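Local coordinates for hypothetical protein TM1070 (Thermotoga maritima, PDB 1NC7) that is of unknown function but binds magnesium ions as a four-chain assembly and, as a sensory rhodopsin transducer relative, probably takes part in signalling, at residues L115-V120 with T126-I131; S46-C51 with K99-M104. All coordinates share one frame; numbering follows the deposited sequence.

Contact 1 is the hairpin pairing of 115-120 with 126-131; contact 2 reaches across the interior of the same curled sheet, from 46-51 to 99-104. Their centres lie about 9 Å apart, and they meet where strands 110-121 and 47-54 run side by side. The main join is a salt bridge, R117 NE to E48 OE2 at 2.8 Å, backed by a probable backbone hydrogen bond from L118 N to H47 O, also 2.8 Å. Magnesium belongs to contact 1, where L127 and T129 offer their carbonyl oxygens. Contact 2 sits further in, the side chain of E48 about 12 Å from a bound magnesium ion.

Contact 1: L115-V120 with T126-I131; sequences LSRLDV and TLMTTI. With MG (magnesium ion), chain G; MG (magnesium ion), chain F; EDO (1,2-ethanediol), chain O.
R117 sends CG anti to its backbone N (chi1 179°), whereas M128 opposite holds CG between backbone N and carbonyl carbon (chi1 61°); both chains then bend at chi3 and run side by side on one face of the hairpin. The selenomethionine methyl CE thereby lies over the centre of the guanidinium, 3.7 Å from R117 CZ. At the edge of that flat group, R117 NH1 hydrogen-bonds O2 of an ethanediol at 3.0 Å, while salt bridges to E48 and D33 take NE and NH2. With an alanine here, E48 and D33 would probably be left without their buried positive mate, and the M128 methyl without the surface it lies on.

The backbones pair closely, R117 N giving to M128 O at 2.9 Å and M128 N returning the bond to R117 O. The same two-way bonding recurs at L115 with T130 and at D119 with T126. On the other face, L118 CD1 packs on L127 CD2 at 3.7 Å, and S116 OG comes within 2.5 Å of T129 OG1. S116 OG also bonds D33 of the second subunit.

On the side turned away from 115-120, L127 O and T129 O each bind a magnesium ion at 2.3 Å, joined in each case by the same carbonyl from the three other subunits. This is a regular antiparallel beta hairpin whose second strand lines what is probably the central axis of the tetramer, where the magnesium ions sit.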
loop_
_atom_site.group_PDB
_atom_site.type_symbol
_atom_site.label_atom_id
_atom_site.label_comp_id
_atom_site.label_asym_id
_atom_site.label_seq_id
_atom_site.Cartn_x
_atom_site.Cartn_y
_atom_site.Cartn_z
ATOM N N LEU D 115 1.828 6.121 5.897
ATOM C CA LEU D 115 0.614 6.632 6.533
ATOM C C LEU D 115 -0.390 5.508 6.728
ATOM O O LEU D 115 -0.702 4.769 5.790
ATOM C CB LEU D 115 -0.031 7.730 5.680
ATOM C CG LEU D 115 -1.305 8.377 6.245
ATOM C CD1 LEU D 115 -0.973 9.137 7.526
ATOM C CD2 LEU D 115 -1.911 9.319 5.211
ATOM N N SER D 116 -0.900 5.388 7.948
ATOM C CA SER D 116 -1.870 4.352 8.259
ATOM C C SER D 116 -3.089 4.951 8.925
ATOM O O SER D 116 -2.989 5.922 9.668
ATOM C CB SER D 116 -1.244 3.310 9.181
ATOM O OG SER D 116 -0.076 2.783 8.589
ATOM N N ARG D 117 -4.247 4.372 8.647
ATOM C CA ARG D 117 -5.477 4.860 9.240
ATOM C C ARG D 117 -6.212 3.760 9.984
ATOM O O ARG D 117 -6.304 2.631 9.507
ATOM C CB ARG D 117 -6.409 5.424 8.161
ATOM C CG ARG D 117 -7.738 5.940 8.718
ATOM C CD ARG D 117 -8.693 6.302 7.602
ATOM N NE ARG D 117 -8.080 7.243 6.676
ATOM C CZ ARG D 117 -8.616 7.607 5.516
ATOM N NH1 ARG D 117 -9.785 7.107 5.138
ATOM N NH2 ARG D 117 -7.977 8.461 4.730
ATOM N N LEU D 118 -6.703 4.101 11.171
ATOM C CA LEU D 118 -7.507 3.187 11.967
ATOM C C LEU D 118 -8.895 3.818 12.001
ATOM O O LEU D 118 -9.070 4.936 12.493
ATOM C CB LEU D 118 -6.988 3.060 13.402
ATOM C CG LEU D 118 -7.956 2.292 14.317
ATOM C CD1 LEU D 118 -8.013 0.826 13.899
ATOM C CD2 LEU D 118 -7.509 2.414 15.766
ATOM N N ASP D 119 -9.874 3.109 11.452
ATOM C CA ASP D 119 -11.248 3.585 11.432
ATOM C C ASP D 119 -11.974 2.610 12.346
ATOM O O ASP D 119 -12.151 1.441 11.999
ATOM C CB ASP D 119 -11.817 3.506 10.015
ATOM C CG ASP D 119 -13.131 4.246 9.868
ATOM O OD1 ASP D 119 -13.814 4.473 10.890
ATOM O OD2 ASP D 119 -13.484 4.591 8.719
ATOM N N VAL D 120 -12.375 3.086 13.517
ATOM C CA VAL D 120 -13.037 2.225 14.480
ATOM C C VAL D 120 -14.322 2.829 15.024
ATOM O O VAL D 120 -14.504 4.043 15.024
ATOM C CB VAL D 120 -12.079 1.911 15.655
ATOM C CG1 VAL D 120 -11.746 3.192 16.407
ATOM C CG2 VAL D 120 -12.702 0.885 16.587
ATOM N N THR D 126 -11.137 -1.247 11.322
ATOM C CA THR D 126 -10.369 -1.564 10.132
ATOM C C THR D 126 -9.125 -0.702 9.976
ATOM O O THR D 126 -9.094 0.448 10.412
ATOM C CB THR D 126 -11.250 -1.435 8.869
ATOM O OG1 THR D 126 -10.520 -1.891 7.725
ATOM C CG2 THR D 126 -11.682 0.007 8.655
ATOM N N LEU D 127 -8.101 -1.283 9.359
ATOM C CA LEU D 127 -6.827 -0.609 9.118
ATOM C C LEU D 127 -6.495 -0.574 7.632
ATOM O O LEU D 127 -6.879 -1.462 6.883
ATOM C CB LEU D 127 -5.688 -1.358 9.818
ATOM C CG LEU D 127 -5.538 -1.284 11.336
ATOM C CD1 LEU D 127 -4.549 -2.349 11.816
ATOM C CD2 LEU D 127 -5.064 0.107 11.719
HETATM N N MSE D 128 -5.780 0.461 7.209
HETATM C CA MSE D 128 -5.315 0.563 5.829
HETATM C C MSE D 128 -3.992 1.306 5.919
HETATM O O MSE D 128 -3.781 2.090 6.843
HETATM C CB MSE D 128 -6.307 1.314 4.929
HETATM C CG MSE D 128 -6.588 2.755 5.309
HETATM SE SE MSE D 128 -7.757 3.626 4.021
HETATM C CE MSE D 128 -6.669 5.176 3.585
ATOM N N THR D 129 -3.094 1.054 4.976
ATOM C CA THR D 129 -1.800 1.721 5.027
ATOM C C THR D 129 -1.126 1.731 3.679
ATOM O O THR D 129 -1.457 0.947 2.799
ATOM C CB THR D 129 -0.838 0.991 6.003
ATOM O OG1 THR D 129 0.309 1.813 6.263
ATOM C CG2 THR D 129 -0.360 -0.326 5.391
ATOM N N THR D 130 -0.188 2.653 3.519
ATOM C CA THR D 130 0.618 2.696 2.314
ATOM C C THR D 130 1.888 3.490 2.536
ATOM O O THR D 130 1.919 4.450 3.310
ATOM C CB THR D 130 -0.104 3.323 1.102
ATOM O OG1 THR D 130 0.732 3.186 -0.062
ATOM C CG2 THR D 130 -0.377 4.805 1.337
ATOM N N ILE D 131 2.944 3.041 1.874
ATOM C CA ILE D 131 4.211 3.745 1.890
ATOM C C ILE D 131 3.819 4.971 1.051
ATOM O O ILE D 131 2.924 4.882 0.204
ATOM C CB ILE D 131 5.302 2.903 1.175
ATOM C CG1 ILE D 131 6.683 3.522 1.398
ATOM C CG2 ILE D 131 4.992 2.790 -0.319
ATOM C CD1 ILE D 131 7.203 3.353 2.819
HETATM MG MG MG G . -7.351 -3.142 5.407
HETATM MG MG MG F . -1.805 -0.744 1.253
HETATM C C1 EDO O . -12.206 5.830 1.420
HETATM O O1 EDO O . -13.224 6.819 1.668
HETATM C C2 EDO O . -11.032 6.084 2.308
HETATM O O2 EDO O . -10.472 7.434 2.245
#

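Contact 2: S46-C51 with K99-M104; sequences SHESLC and KPYSIM
Y101 overlaps the end of E48, the two side chains coming from opposite directions, from facing parts of the sheet, until phenol oxygen and carboxylate meet. Y101 OH donates a hydrogen bond to E48 OE1; the distance of 2.4 Å is shorter than usual and its exact value doubtful. The carboxylate plane stands 86° from the ring plane, and OE1 approaches the ring obliquely, 3.2 Å from Y101 CZ. On the tyrosine side, CG sits between the backbone N and the carbonyl carbon (chi1 62°), which swings the ring off its strand and in toward E48. The glutamate answers with a chain extended beyond CG, which carries the carboxylate out to the phenol oxygen.

Two residues further along each strand the contact becomes apolar. L50 and I103 come no nearer than 4.5 Å (L50 CD2 to I103 CG2), a loose apolar approach, with the CA atoms of these residues 9.4 Å apart. I64 of strand 60-68 packs against both side chains. I103 CG1 lies at the edge of the Y101 ring, in its plane, while F66 makes an edge-to-face pair with the same ring.

The strands concerned, 47-54 and 101-107, are not neighbours: strands 28-34, 124-135 and 110-121 come between them in the sheet. That their side chains meet although three strands separate them implies that the sheet curls round, and this contact spans the buried inside of the curl.

Polar groups here are well provided for. E48 OE1 accepts from Y35 N as well as from the phenol, and OE2 is taken by R117. Together the arginine and the two donors on OE1 would probably keep the buried carboxylate ionised and its rotation fixed.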
loop_
_atom_site.group_PDB
_atom_site.type_symbol
_atom_site.label_atom_id
_atom_site.label_comp_id
_atom_site.label_asym_id
_atom_site.label_seq_id
_atom_site.Cartn_x
_atom_site.Cartn_y
_atom_site.Cartn_z
ATOM N N SER D 46 -10.561 6.588 16.451
ATOM C CA SER D 46 -10.153 6.543 15.053
ATOM C C SER D 46 -9.055 7.580 14.864
ATOM O O SER D 46 -9.084 8.649 15.472
ATOM C CB SER D 46 -11.336 6.865 14.142
ATOM O OG SER D 46 -12.324 5.855 14.224
ATOM N N HIS D 47 -8.083 7.269 14.018
ATOM C CA HIS D 47 -6.989 8.200 13.800
ATOM C C HIS D 47 -6.150 7.800 12.608
ATOM O O HIS D 47 -6.413 6.803 11.942
ATOM C CB HIS D 47 -6.077 8.240 15.029
ATOM C CG HIS D 47 -5.378 6.943 15.305
ATOM N ND1 HIS D 47 -5.955 5.927 16.036
ATOM C CD2 HIS D 47 -4.164 6.483 14.916
ATOM C CE1 HIS D 47 -5.128 4.897 16.086
ATOM N NE2 HIS D 47 -4.034 5.207 15.413
ATOM N N GLU D 48 -5.142 8.617 12.340
ATOM C CA GLU D 48 -4.187 8.338 11.285
ATOM C C GLU D 48 -2.845 8.541 11.947
ATOM O O GLU D 48 -2.693 9.419 12.799
ATOM C CB GLU D 48 -4.329 9.298 10.105
ATOM C CG GLU D 48 -5.572 9.065 9.275
ATOM C CD GLU D 48 -5.461 9.649 7.882
ATOM O OE1 GLU D 48 -4.958 10.783 7.751
ATOM O OE2 GLU D 48 -5.882 8.975 6.918
ATOM N N SER D 49 -1.887 7.701 11.583
ATOM C CA SER D 49 -0.551 7.811 12.131
ATOM C C SER D 49 0.413 8.016 10.979
ATOM O O SER D 49 0.495 7.186 10.071
ATOM C CB SER D 49 -0.166 6.544 12.902
ATOM O OG SER D 49 -0.923 6.415 14.096
ATOM N N LEU D 50 1.112 9.145 10.997
ATOM C CA LEU D 50 2.104 9.423 9.972
ATOM C C LEU D 50 3.382 8.900 10.597
ATOM O O LEU D 50 3.910 9.492 11.541
ATOM C CB LEU D 50 2.222 10.925 9.707
ATOM C CG LEU D 50 3.293 11.318 8.684
ATOM C CD1 LEU D 50 2.990 10.670 7.337
ATOM C CD2 LEU D 50 3.336 12.834 8.548
ATOM N N CYS D 51 3.864 7.775 10.087
ATOM C CA CYS D 51 5.060 7.162 10.636
ATOM C C CYS D 51 6.289 7.566 9.855
ATOM O O CYS D 51 6.338 7.444 8.630
ATOM C CB CYS D 51 4.880 5.650 10.664
ATOM S SG CYS D 51 3.409 5.195 11.620
ATOM N N LYS D 99 -12.811 15.515 7.782
ATOM C CA LYS D 99 -12.529 16.523 6.774
ATOM C C LYS D 99 -11.384 16.001 5.914
ATOM O O LYS D 99 -10.258 15.860 6.387
ATOM C CB LYS D 99 -12.127 17.846 7.434
ATOM C CG LYS D 99 -11.905 18.982 6.445
ATOM C CD LYS D 99 -11.591 20.289 7.160
ATOM C CE LYS D 99 -11.517 21.445 6.170
ATOM N NZ LYS D 99 -11.264 22.747 6.841
ATOM N N PRO D 100 -11.661 15.697 4.641
ATOM C CA PRO D 100 -10.610 15.185 3.758
ATOM C C PRO D 100 -9.434 16.141 3.605
ATOM O O PRO D 100 -9.611 17.355 3.565
ATOM C CB PRO D 100 -11.347 14.954 2.441
ATOM C CG PRO D 100 -12.443 15.971 2.476
ATOM C CD PRO D 100 -12.924 15.879 3.904
ATOM N N TYR D 101 -8.234 15.579 3.530
ATOM C CA TYR D 101 -7.033 16.380 3.361
ATOM C C TYR D 101 -5.947 15.537 2.704
ATOM O O TYR D 101 -6.148 14.348 2.435
ATOM C CB TYR D 101 -6.556 16.924 4.719
ATOM C CG TYR D 101 -6.154 15.876 5.744
ATOM C CD1 TYR D 101 -4.881 15.309 5.733
ATOM C CD2 TYR D 101 -7.047 15.463 6.730
ATOM C CE1 TYR D 101 -4.505 14.356 6.686
ATOM C CE2 TYR D 101 -6.683 14.513 7.683
ATOM C CZ TYR D 101 -5.416 13.966 7.656
ATOM O OH TYR D 101 -5.063 13.028 8.600
ATOM N N SER D 102 -4.824 16.174 2.403
ATOM C CA SER D 102 -3.679 15.498 1.806
ATOM C C SER D 102 -2.461 16.010 2.550
ATOM O O SER D 102 -2.497 17.093 3.137
ATOM C CB SER D 102 -3.554 15.815 0.318
ATOM O OG SER D 102 -4.629 15.250 -0.408
ATOM N N ILE D 103 -1.381 15.237 2.521
ATOM C CA ILE D 103 -0.170 15.602 3.242
ATOM C C ILE D 103 1.082 15.694 2.385
ATOM O O ILE D 103 1.352 14.817 1.571
ATOM C CB ILE D 103 0.149 14.560 4.345
ATOM C CG1 ILE D 103 -1.046 14.387 5.282
ATOM C CG2 ILE D 103 1.388 14.984 5.125
ATOM C CD1 ILE D 103 -0.868 13.246 6.274
HETATM N N MSE D 104 1.831 16.777 2.567
HETATM C CA MSE D 104 3.114 16.942 1.902
HETATM C C MSE D 104 4.073 17.153 3.064
HETATM O O MSE D 104 3.861 18.032 3.900
HETATM C CB MSE D 104 3.158 18.167 0.990
HETATM C CG MSE D 104 4.596 18.505 0.583
HETATM SE SE MSE D 104 4.788 19.956 -0.672
HETATM C CE MSE D 104 4.212 21.415 0.458
#